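Local structure of metallo-beta-lactamase domain-containing protein (Thermotoga maritima, 3H3E) at residues F131-P143 with H182-F196. The protein is of unknown function but binds zinc, has a metallo-beta-lactamase fold and is probably a metal-dependent enzyme. The protein carries 2 engineered substitutions. Residues are numbered along the deposited sequence; the frame is centred on the assembly and turned at random.
With ZN (zinc ion), chain B.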
ATOM      1  N   PHE A 131       7.453 -10.427  -3.701  1.00 20.79           N
ATOM      2  CA  PHE A 131       6.200 -11.078  -4.065  1.00 20.26           C
ATOM      3  C   PHE A 131       5.016 -10.134  -3.913  1.00 20.89           C
ATOM      4  O   PHE A 131       4.968  -9.329  -2.997  1.00 26.97           O
ATOM      5  CB  PHE A 131       5.916 -12.262  -3.131  1.00 22.61           C
ATOM      6  CG  PHE A 131       6.994 -13.278  -3.093  1.00 23.22           C
ATOM      7  CD1 PHE A 131       8.038 -13.160  -2.193  1.00 23.22           C
ATOM      8  CD2 PHE A 131       6.959 -14.371  -3.939  1.00 22.18           C
ATOM      9  CE1 PHE A 131       9.032 -14.102  -2.150  1.00 22.92           C
ATOM     10  CE2 PHE A 131       7.954 -15.311  -3.902  1.00 22.02           C
ATOM     11  CZ  PHE A 131       8.995 -15.179  -3.005  1.00 21.08           C
ATOM     12  N   LEU A 132       4.027 -10.290  -4.778  1.00 16.58           N
ATOM     13  CA  LEU A 132       2.763  -9.610  -4.598  1.00 16.35           C
ATOM     14  C   LEU A 132       1.750 -10.614  -4.117  1.00 22.88           C
ATOM     15  O   LEU A 132       1.612 -11.687  -4.704  1.00 22.69           O
ATOM     16  CB  LEU A 132       2.271  -9.040  -5.917  1.00 14.80           C
ATOM     17  CG  LEU A 132       2.833  -7.690  -6.306  1.00 20.88           C
ATOM     18  CD1 LEU A 132       2.492  -7.425  -7.757  1.00 28.19           C
ATOM     19  CD2 LEU A 132       2.264  -6.619  -5.385  1.00 22.11           C
ATOM     20  N   LEU A 133       1.033 -10.255  -3.060  1.00 21.58           N
ATOM     21  CA  LEU A 133      -0.050 -11.076  -2.564  1.00 18.17           C
ATOM     22  C   LEU A 133      -1.391 -10.441  -2.874  1.00 19.22           C
ATOM     23  O   LEU A 133      -1.586  -9.249  -2.659  1.00 30.75           O
ATOM     24  CB  LEU A 133       0.103 -11.319  -1.065  1.00 22.63           C
ATOM     25  CG  LEU A 133       0.944 -12.572  -0.819  1.00 21.91           C
ATOM     26  CD1 LEU A 133       2.386 -12.264  -1.141  1.00 27.07           C
ATOM     27  CD2 LEU A 133       0.779 -13.044   0.600  1.00 20.61           C
ATOM     28  N   GLY A 134      -2.313 -11.252  -3.377  1.00 12.18           N
ATOM     29  CA  GLY A 134      -3.591 -10.765  -3.854  1.00 12.00           C
ATOM     30  C   GLY A 134      -4.530 -10.416  -2.726  1.00 21.27           C
ATOM     31  O   GLY A 134      -4.129 -10.395  -1.563  1.00 22.62           O
ATOM     32  N   PRO A 135      -5.798 -10.154  -3.062  1.00 18.83           N
ATOM     33  CA  PRO A 135      -6.775  -9.677  -2.088  1.00 10.80           C
ATOM     34  C   PRO A 135      -6.782 -10.583  -0.861  1.00 19.49           C
ATOM     35  O   PRO A 135      -6.917 -11.803  -0.996  1.00 22.14           O
ATOM     36  CB  PRO A 135      -8.098  -9.816  -2.832  1.00  9.70           C
ATOM     37  CG  PRO A 135      -7.771  -9.955  -4.218  1.00  7.78           C
ATOM     38  CD  PRO A 135      -6.427 -10.537  -4.331  1.00 16.05           C
ATOM     39  N   ALA A 136      -6.645  -9.990   0.320  1.00 19.51           N
ATOM     40  CA  ALA A 136      -6.631 -10.745   1.569  1.00 12.28           C
ATOM     41  C   ALA A 136      -7.977 -11.374   1.861  1.00 13.28           C
ATOM     42  O   ALA A 136      -9.019 -10.829   1.520  1.00 20.35           O
ATOM     43  CB  ALA A 136      -6.237  -9.843   2.713  1.00 12.61           C
ATOM     44  N   ASN A 137      -7.937 -12.525   2.507  1.00 14.36           N
ATOM     45  CA  ASN A 137      -9.124 -13.194   2.989  1.00 14.06           C
ATOM     46  C   ASN A 137      -9.759 -12.348   4.082  1.00 21.93           C
ATOM     47  O   ASN A 137      -9.119 -12.034   5.081  1.00 27.14           O
ATOM     48  CB  ASN A 137      -8.724 -14.572   3.528  1.00 14.59           C
ATOM     49  CG  ASN A 137      -9.897 -15.356   4.102  1.00 28.03           C
ATOM     50  OD1 ASN A 137     -10.979 -14.821   4.335  1.00 31.51           O
ATOM     51  ND2 ASN A 137      -9.670 -16.634   4.354  1.00 28.13           N
ATOM     52  N   LEU A 138     -11.024 -11.990   3.899  1.00 19.90           N
ATOM     53  CA  LEU A 138     -11.708 -11.107   4.846  1.00 14.71           C
ATOM     54  C   LEU A 138     -12.080 -11.742   6.190  1.00 18.55           C
ATOM     55  O   LEU A 138     -12.454 -11.035   7.124  1.00 21.39           O
ATOM     56  CB  LEU A 138     -12.951 -10.519   4.197  1.00  9.55           C
ATOM     57  CG  LEU A 138     -12.664  -9.435   3.165  1.00 15.70           C
ATOM     58  CD1 LEU A 138     -13.835  -9.286   2.242  1.00  9.34           C
ATOM     59  CD2 LEU A 138     -12.323  -8.117   3.840  1.00  9.94           C
ATOM     60  N   ARG A 139     -11.976 -13.066   6.283  1.00 16.98           N
ATOM     61  CA  ARG A 139     -12.366 -13.799   7.490  1.00 19.20           C
ATOM     62  C   ARG A 139     -13.620 -13.272   8.191  1.00 25.08           C
ATOM     63  O   ARG A 139     -13.628 -13.102   9.414  1.00 20.86           O
ATOM     64  CB  ARG A 139     -11.203 -13.862   8.469  1.00 10.50           C
ATOM     65  CG  ARG A 139     -10.060 -14.698   7.956  1.00 17.60           C
ATOM     66  CD  ARG A 139      -8.769 -14.417   8.676  1.00  9.40           C
ATOM     67  NE  ARG A 139      -7.668 -15.114   8.029  1.00 10.89           N
ATOM     68  CZ  ARG A 139      -6.821 -14.545   7.186  1.00 15.78           C
ATOM     69  NH1 ARG A 139      -6.938 -13.254   6.896  1.00 10.84           N
ATOM     70  NH2 ARG A 139      -5.857 -15.268   6.638  1.00 14.85           N
ATOM     71  N   GLY A 140     -14.677 -13.023   7.419  1.00 27.44           N
ATOM     72  CA  GLY A 140     -15.932 -12.558   7.980  1.00 28.17           C
ATOM     73  C   GLY A 140     -16.064 -11.050   8.129  1.00 28.07           C
ATOM     74  O   GLY A 140     -17.158 -10.558   8.384  1.00 24.01           O
ATOM     75  N   LYS A 141     -14.958 -10.318   7.983  1.00 29.54           N
ATOM     76  CA  LYS A 141     -14.983  -8.851   8.001  1.00 22.25           C
ATOM     77  C   LYS A 141     -15.270  -8.299   6.615  1.00 29.85           C
ATOM     78  O   LYS A 141     -15.101  -8.992   5.621  1.00 40.86           O
ATOM     79  CB  LYS A 141     -13.666  -8.276   8.527  1.00 21.55           C
ATOM     80  CG  LYS A 141     -13.429  -8.545  10.018  1.00 33.82           C
ATOM     81  CD  LYS A 141     -12.042  -8.089  10.458  1.00 46.92           C
ATOM     82  CE  LYS A 141     -11.813  -6.605  10.154  1.00 53.05           C
ATOM     83  NZ  LYS A 141     -10.362  -6.220  10.114  1.00 49.60           N
ATOM     84  N   VAL A 142     -15.727  -7.057   6.554  1.00 29.06           N
ATOM     85  CA  VAL A 142     -15.980  -6.389   5.284  1.00 28.59           C
ATOM     86  C   VAL A 142     -15.431  -4.973   5.372  1.00 34.46           C
ATOM     87  O   VAL A 142     -15.441  -4.371   6.447  1.00 41.25           O
ATOM     88  CB  VAL A 142     -17.475  -6.339   4.957  1.00 27.10           C
ATOM     89  CG1 VAL A 142     -18.068  -7.728   4.996  1.00 25.72           C
ATOM     90  CG2 VAL A 142     -18.205  -5.420   5.922  1.00 23.14           C
ATOM     91  N   PRO A 143     -14.942  -4.434   4.245  1.00 33.06           N
ATOM     92  CA  PRO A 143     -14.223  -3.155   4.267  1.00 35.73           C
ATOM     93  C   PRO A 143     -15.046  -2.059   4.930  1.00 33.62           C
ATOM     94  O   PRO A 143     -16.256  -2.058   4.759  1.00 26.56           O
ATOM     95  CB  PRO A 143     -14.004  -2.857   2.780  1.00 30.09           C
ATOM     96  CG  PRO A 143     -13.995  -4.189   2.136  1.00 28.02           C
ATOM     97  CD  PRO A 143     -15.004  -5.006   2.892  1.00 32.33           C
ATOM     98  N   HIS A 182      -7.639  -2.178   2.593  1.00 23.01           N
ATOM     99  CA  HIS A 182      -9.093  -2.099   2.678  1.00 22.35           C
ATOM    100  C   HIS A 182      -9.693  -3.412   3.160  1.00 19.88           C
ATOM    101  O   HIS A 182     -10.758  -3.450   3.776  1.00 21.34           O
ATOM    102  CB  HIS A 182      -9.675  -1.727   1.318  1.00 22.87           C
ATOM    103  CG  HIS A 182      -9.566  -0.268   0.994  1.00 23.13           C
ATOM    104  ND1 HIS A 182     -10.302   0.696   1.647  1.00 17.59           N
ATOM    105  CD2 HIS A 182      -8.814   0.388   0.079  1.00 20.89           C
ATOM    106  CE1 HIS A 182     -10.010   1.884   1.146  1.00 17.81           C
ATOM    107  NE2 HIS A 182      -9.110   1.725   0.194  1.00 18.26           N
ATOM    108  N   ARG A 183      -8.996  -4.494   2.868  1.00 17.84           N
ATOM    109  CA  ARG A 183      -9.467  -5.807   3.239  1.00 14.28           C
ATOM    110  C   ARG A 183      -9.096  -6.140   4.673  1.00 17.30           C
ATOM    111  O   ARG A 183      -9.510  -7.165   5.189  1.00 12.72           O
ATOM    112  CB  ARG A 183      -8.913  -6.849   2.281  1.00 13.15           C
ATOM    113  CG  ARG A 183      -9.467  -6.737   0.866  1.00  9.29           C
ATOM    114  CD  ARG A 183      -9.422  -8.115   0.233  1.00 16.61           C
ATOM    115  NE  ARG A 183     -10.601  -8.359  -0.570  1.00 21.95           N
ATOM    116  CZ  ARG A 183     -11.231  -9.522  -0.635  1.00 18.06           C
ATOM    117  NH1 ARG A 183     -10.790 -10.553   0.055  1.00 11.57           N
ATOM    118  NH2 ARG A 183     -12.307  -9.647  -1.391  1.00 23.39           N
ATOM    119  N   GLY A 184      -8.327  -5.261   5.313  1.00 19.07           N
ATOM    120  CA  GLY A 184      -7.922  -5.440   6.700  1.00 15.99           C
ATOM    121  C   GLY A 184      -6.447  -5.750   6.852  1.00 18.11           C
ATOM    122  O   GLY A 184      -5.964  -6.723   6.291  1.00 23.76           O
ATOM    123  N   ILE A 185      -5.713  -4.924   7.595  1.00 22.08           N
ATOM    124  CA  ILE A 185      -4.266  -5.099   7.681  1.00 14.94           C
ATOM    125  C   ILE A 185      -3.955  -6.380   8.425  1.00 17.51           C
ATOM    126  O   ILE A 185      -2.973  -7.058   8.126  1.00 30.79           O
ATOM    127  CB  ILE A 185      -3.576  -3.901   8.339  1.00 12.01           C
ATOM    128  CG1 ILE A 185      -2.058  -4.079   8.360  1.00  9.00           C
ATOM    129  CG2 ILE A 185      -4.075  -3.721   9.746  1.00 11.76           C
ATOM    130  CD1 ILE A 185      -1.450  -4.483   7.087  1.00  7.54           C
ATOM    131  N   ASP A 186      -4.816  -6.723   9.374  1.00 14.71           N
ATOM    132  CA  ASP A 186      -4.746  -8.017  10.050  1.00 15.24           C
ATOM    133  C   ASP A 186      -4.979  -9.211   9.115  1.00 21.31           C
ATOM    134  O   ASP A 186      -4.245 -10.194   9.165  1.00 23.56           O
ATOM    135  CB  ASP A 186      -5.687  -8.076  11.261  1.00 21.34           C
ATOM    136  CG  ASP A 186      -7.163  -7.811  10.912  1.00 31.37           C
ATOM    137  OD1 ASP A 186      -7.459  -7.095   9.931  1.00 35.58           O
ATOM    138  OD2 ASP A 186      -8.041  -8.310  11.656  1.00 35.23           O
ATOM    139  N   ASN A 187      -5.999  -9.131   8.266  1.00 21.44           N
ATOM    140  CA  ASN A 187      -6.240 -10.181   7.270  1.00 18.31           C
ATOM    141  C   ASN A 187      -5.064 -10.316   6.337  1.00 16.30           C
ATOM    142  O   ASN A 187      -4.690 -11.411   5.918  1.00 17.53           O
ATOM    143  CB  ASN A 187      -7.506  -9.885   6.471  1.00 14.53           C
ATOM    144  CG  ASN A 187      -8.743 -10.183   7.255  1.00 19.81           C
ATOM    145  OD1 ASN A 187      -8.760 -11.122   8.043  1.00 22.50           O
ATOM    146  ND2 ASN A 187      -9.783  -9.380   7.070  1.00 20.12           N
ATOM    147  N   ILE A 188      -4.475  -9.175   6.027  1.00 17.29           N
ATOM    148  CA  ILE A 188      -3.354  -9.120   5.120  1.00 18.36           C
ATOM    149  C   ILE A 188      -2.175  -9.846   5.727  1.00 18.43           C
ATOM    150  O   ILE A 188      -1.516 -10.628   5.059  1.00 24.21           O
ATOM    151  CB  ILE A 188      -3.016  -7.665   4.765  1.00 20.23           C
ATOM    152  CG1 ILE A 188      -4.093  -7.118   3.812  1.00 17.12           C
ATOM    153  CG2 ILE A 188      -1.639  -7.568   4.170  1.00  6.83           C
ATOM    154  CD1 ILE A 188      -4.004  -5.637   3.515  1.00  9.89           C
ATOM    155  N   LEU A 189      -1.927  -9.616   7.010  1.00 20.83           N
ATOM    156  CA  LEU A 189      -0.767 -10.220   7.672  1.00 17.59           C
ATOM    157  C   LEU A 189      -0.944 -11.712   7.881  1.00 14.00           C
ATOM    158  O   LEU A 189      -0.013 -12.481   7.713  1.00 21.24           O
ATOM    159  CB  LEU A 189      -0.489  -9.533   9.005  1.00 20.75           C
ATOM    160  CG  LEU A 189       0.004  -8.082   8.922  1.00 17.78           C
ATOM    161  CD1 LEU A 189       0.336  -7.574  10.297  1.00  8.33           C
ATOM    162  CD2 LEU A 189       1.214  -8.001   8.037  1.00  7.85           C
ATOM    163  N   LEU A 190      -2.153 -12.111   8.248  1.00 16.47           N
ATOM    164  CA  LEU A 190      -2.490 -13.511   8.412  1.00 12.69           C
ATOM    165  C   LEU A 190      -2.369 -14.243   7.086  1.00 16.23           C
ATOM    166  O   LEU A 190      -1.894 -15.373   7.037  1.00 20.13           O
ATOM    167  CB  LEU A 190      -3.907 -13.649   8.963  1.00 21.22           C
ATOM    168  CG  LEU A 190      -4.197 -13.039  10.338  1.00 20.93           C
ATOM    169  CD1 LEU A 190      -5.697 -12.851  10.560  1.00 13.56           C
ATOM    170  CD2 LEU A 190      -3.607 -13.918  11.419  1.00 19.06           C
ATOM    171  N   ASP A 191      -2.799 -13.614   6.000  1.00 19.01           N
ATOM    172  CA  ASP A 191      -2.632 -14.242   4.696  1.00 15.40           C
ATOM    173  C   ASP A 191      -1.151 -14.485   4.429  1.00 20.61           C
ATOM    174  O   ASP A 191      -0.765 -15.538   3.940  1.00 27.41           O
ATOM    175  CB  ASP A 191      -3.264 -13.409   3.584  1.00 17.29           C
ATOM    176  CG  ASP A 191      -4.721 -13.786   3.321  1.00 33.85           C
ATOM    177  OD1 ASP A 191      -5.381 -14.314   4.242  1.00 39.75           O
ATOM    178  OD2 ASP A 191      -5.212 -13.557   2.191  1.00 36.18           O
ATOM    179  N   ILE A 192      -0.324 -13.502   4.772  1.00 20.97           N
ATOM    180  CA  ILE A 192       1.123 -13.609   4.623  1.00 15.81           C
ATOM    181  C   ILE A 192       1.688 -14.717   5.515  1.00 20.32           C
ATOM    182  O   ILE A 192       2.416 -15.584   5.060  1.00 26.28           O
ATOM    183  CB  ILE A 192       1.769 -12.267   4.944  1.00  9.67           C
ATOM    184  CG1 ILE A 192       1.345 -11.244   3.891  1.00  8.14           C
ATOM    185  CG2 ILE A 192       3.253 -12.390   4.995  1.00 10.73           C
ATOM    186  CD1 ILE A 192       1.800  -9.867   4.184  1.00 12.80           C
ATOM    187  N   ALA A 193       1.312 -14.683   6.783  1.00 15.46           N
ATOM    188  CA  ALA A 193       1.628 -15.723   7.757  1.00 17.92           C
ATOM    189  C   ALA A 193       1.333 -17.175   7.322  1.00 27.50           C
ATOM    190  O   ALA A 193       2.039 -18.112   7.725  1.00 33.27           O
ATOM    191  CB  ALA A 193       0.895 -15.422   9.038  1.00 11.51           C
ATOM    192  N   GLU A 194       0.279 -17.365   6.530  1.00 24.62           N
ATOM    193  CA  GLU A 194      -0.098 -18.703   6.066  1.00 19.71           C
ATOM    194  C   GLU A 194       0.712 -19.143   4.848  1.00 21.83           C
ATOM    195  O   GLU A 194       0.673 -20.312   4.473  1.00 22.47           O
ATOM    196  CB  GLU A 194      -1.587 -18.774   5.710  1.00 15.30           C
ATOM    197  CG  GLU A 194      -2.540 -18.200   6.743  1.00 26.83           C
ATOM    198  CD  GLU A 194      -4.000 -18.310   6.316  1.00 36.60           C
ATOM    199  OE1 GLU A 194      -4.261 -18.372   5.094  1.00 38.23           O
ATOM    200  OE2 GLU A 194      -4.886 -18.332   7.199  1.00 39.17           O
ATOM    201  N   THR A 195       1.440 -18.201   4.244  1.00 22.29           N
ATOM    202  CA  THR A 195       2.098 -18.401   2.951  1.00 16.72           C
ATOM    203  C   THR A 195       3.617 -18.495   3.098  1.00 21.39           C
ATOM    204  O   THR A 195       4.279 -19.263   2.404  1.00 24.52           O
ATOM    205  CB  THR A 195       1.786 -17.213   1.991  1.00 30.76           C
ATOM    206  OG1 THR A 195       0.381 -17.135   1.740  1.00 31.44           O
ATOM    207  CG2 THR A 195       2.503 -17.375   0.667  1.00 40.29           C
ATOM    208  N   PHE A 196       4.165 -17.677   3.988  1.00 18.43           N
ATOM    209  CA  PHE A 196       5.600 -17.634   4.220  1.00 21.41           C
ATOM    210  C   PHE A 196       5.980 -18.229   5.578  1.00 26.60           C
ATOM    211  O   PHE A 196       5.419 -17.860   6.608  1.00 27.80           O
ATOM    212  CB  PHE A 196       6.112 -16.194   4.103  1.00 28.55           C
ATOM    213  CG  PHE A 196       5.911 -15.587   2.742  1.00 28.00           C
ATOM    214  CD1 PHE A 196       6.942 -15.572   1.817  1.00 25.99           C
ATOM    215  CD2 PHE A 196       4.691 -15.046   2.383  1.00 28.08           C
ATOM    216  CE1 PHE A 196       6.761 -15.026   0.558  1.00 25.93           C
ATOM    217  CE2 PHE A 196       4.501 -14.498   1.118  1.00 24.16           C
ATOM    218  CZ  PHE A 196       5.536 -14.485   0.211  1.00 25.65           C
TER
HETATM  219 ZN    ZN B 256      -8.025   3.421  -1.059  1.00 34.24          ZN
HETATM  220  O   HOH W   1      -3.414 -12.413   0.395  1.00 33.55           O
HETATM  221  O   HOH W   2      -6.780 -17.335   3.776  1.00 21.06           O
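A mixed strand-loop-to-helix contact, with charged bonds over the loop and apolar packing at the strand, joins the end of strand 130-133 and the loop that follows it to helix 185-193, one end lying beside the zinc site. R139 and N187 are central to it. The arginine, extended from CG to NE, carries its guanidinium along the helix, where NH1 bonds N187 OD1 at 3.0 Å, close to the guanidinium plane, and also N187 O, meeting a lone pair of a carbonyl that already accepts from D191 N. NH2 forms a salt bridge with D191 OD1 (2.6 Å) and a weaker one with E194 OE2, while L190 CB covers one face of the group, 3.3 Å above its plane. These bonds fix the guanidinium's rotation. D191 divides its carboxylate: OD2 takes the backbone N of N137 at 2.9 Å, from above the carboxylate plane, and a water links that same oxygen to G134 O. K141 NZ adds a salt bridge to D186 OD1, its hydrogen bond weak. The loop holds its own shape through an Asx turn, N137 OD1 accepting from R139 N, which overlaps the type I' turn from L138 to K141. In the metallo-beta-lactamase fold helices flank the central sheets; here L133 CD2 of the strand packs on I192 CG1 at 3.8 Å, and the edge of F196, beyond the helix, points at the face of F131 in a T-shaped pair, planes at 68°, while A136 CB of the loop meets I188 CG1. The R183 guanidinium lies between P135 CB on one face and L138 CD1 over the centre of the other; its NE bonds L159 O. N187 ND2 bonds R183 O nearly straight (2.9 Å, 177°). H182, at the start of its segment, binds zinc through NE2 together with H69 and H71.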